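Local coordinates for RND efflux system, outer membrane lipoprotein, NodT family (Burkholderia mallei, PDB 6U94), which probably forms the outer membrane channel of a tripartite efflux pump, through which substrates would be exported from the cell, at residues I88-Q93 / T233-Q238. Numbering follows the deposited sequence.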
# COMPACT_ATOMS: atom_id res chain seq x y z
N ILE A 88 1.38 0.92 -11.89
CA ILE A 88 2.81 0.91 -12.24
C ILE A 88 3.26 2.29 -12.71
O ILE A 88 4.32 2.78 -12.30
CB ILE A 88 3.09 -0.17 -13.30
CG1 ILE A 88 2.54 -1.52 -12.86
CG2 ILE A 88 4.59 -0.27 -13.56
CD1 ILE A 88 3.17 -2.04 -11.59
N GLN A 89 2.47 2.93 -13.57
CA GLN A 89 2.87 4.21 -14.13
C GLN A 89 2.57 5.39 -13.22
O GLN A 89 3.09 6.48 -13.47
CB GLN A 89 2.19 4.42 -15.49
CG GLN A 89 2.74 3.54 -16.61
CD GLN A 89 4.16 3.90 -17.02
OE1 GLN A 89 4.81 4.75 -16.41
NE2 GLN A 89 4.65 3.24 -18.07
N ARG A 90 1.75 5.22 -12.19
CA ARG A 90 1.52 6.27 -11.21
C ARG A 90 2.53 6.24 -10.07
O ARG A 90 2.38 6.99 -9.10
CB ARG A 90 0.10 6.19 -10.66
CG ARG A 90 -0.91 6.99 -11.46
CD ARG A 90 -2.20 7.16 -10.69
NE ARG A 90 -3.30 6.39 -11.27
CZ ARG A 90 -4.45 6.17 -10.65
NH1 ARG A 90 -4.65 6.65 -9.43
NH2 ARG A 90 -5.40 5.47 -11.25
N ALA A 91 3.57 5.40 -10.17
CA ALA A 91 4.66 5.43 -9.21
C ALA A 91 5.55 6.66 -9.36
O ALA A 91 6.50 6.81 -8.59
CB ALA A 91 5.51 4.16 -9.35
N ALA A 92 5.25 7.54 -10.33
CA ALA A 92 6.05 8.75 -10.50
C ALA A 92 5.86 9.72 -9.34
O ALA A 92 6.79 10.44 -8.98
CB ALA A 92 5.68 9.43 -11.82
N GLN A 93 4.68 9.74 -8.73
CA GLN A 93 4.42 10.60 -7.58
C GLN A 93 4.64 9.84 -6.28
O GLN A 93 5.49 10.22 -5.47
CB GLN A 93 3.00 11.15 -7.64
N THR A 233 -10.38 12.58 -13.45
CA THR A 233 -11.40 11.83 -14.17
C THR A 233 -10.78 10.67 -14.95
O THR A 233 -11.38 9.59 -15.04
CB THR A 233 -12.17 12.75 -15.12
OG1 THR A 233 -11.33 13.84 -15.53
CG2 THR A 233 -13.43 13.30 -14.45
N ARG A 234 -9.59 10.88 -15.50
CA ARG A 234 -8.91 9.80 -16.21
C ARG A 234 -8.41 8.73 -15.25
O ARG A 234 -8.47 7.54 -15.56
CB ARG A 234 -7.76 10.37 -17.04
N GLN A 235 -7.92 9.14 -14.07
CA GLN A 235 -7.44 8.16 -13.10
C GLN A 235 -8.60 7.35 -12.53
O GLN A 235 -8.44 6.16 -12.24
CB GLN A 235 -6.67 8.87 -11.98
CG GLN A 235 -5.35 9.48 -12.44
CD GLN A 235 -4.54 10.06 -11.30
OE1 GLN A 235 -4.99 10.09 -10.15
NE2 GLN A 235 -3.34 10.54 -11.61
N ILE A 236 -9.77 7.98 -12.36
CA ILE A 236 -10.96 7.24 -11.97
C ILE A 236 -11.29 6.17 -13.00
O ILE A 236 -11.65 5.04 -12.66
CB ILE A 236 -12.15 8.20 -11.76
CG1 ILE A 236 -12.01 8.94 -10.43
CG2 ILE A 236 -13.48 7.46 -11.84
CD1 ILE A 236 -13.12 9.93 -10.17
N ALA A 237 -11.16 6.51 -14.29
CA ALA A 237 -11.42 5.54 -15.35
C ALA A 237 -10.45 4.36 -15.26
O ALA A 237 -10.86 3.21 -15.42
CB ALA A 237 -11.32 6.22 -16.71
N GLN A 238 -9.17 4.64 -15.01
CA GLN A 238 -8.19 3.56 -14.90
C GLN A 238 -8.49 2.66 -13.71
O GLN A 238 -8.38 1.43 -13.82
CB GLN A 238 -6.78 4.15 -14.79
CG GLN A 238 -6.35 5.00 -15.97
CD GLN A 238 -5.06 5.76 -15.68
OE1 GLN A 238 -4.62 5.83 -14.54
NE2 GLN A 238 -4.46 6.33 -16.72
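Arg90 lays its guanidinium group against the side chain of Gln235, one turn of helix from Gln238, whose amide meets the same group at its edge. The Gln235 chain runs extended beyond CG, and the two flat groups stack, their planes 13° apart, with CD of Gln235 3.8 Å from Arg90 CD. Glutamine suits this place through its aliphatic carbons: CB of Gln235 sits 3.6 Å above the guanidinium plane, shifted toward the rim. OE1 of Gln235 lies over a face of the group, 3.5 Å from Arg90 NH1. Gln238 is turned more steeply, its amide plane 33° from the guanidinium. It contributes a neutral carbonyl oxygen near the guanidinium plane, OE1, which accepts a weak hydrogen bond from Arg90 NH2 (3.4 Å, N-H...O angle 142°). NH2 also comes 3.3 Å from the backbone O of Gln235. In this outer membrane factor the contact ties residues 88-93, in the loop that follows helix 72-86, to the flank of the long helix 211-247, which packs beside helix 156-203. Arginine suits the position because its length covers the 9.4 Å between the CA atoms of Arg90 and Gln235, while a bend at chi3 turns the guanidinium plane. It then offers several N-H groups at once: NH2 forms a salt bridge with Asp239, the stronger polar partner, and NH1 another with Asp180 of helix 156-203.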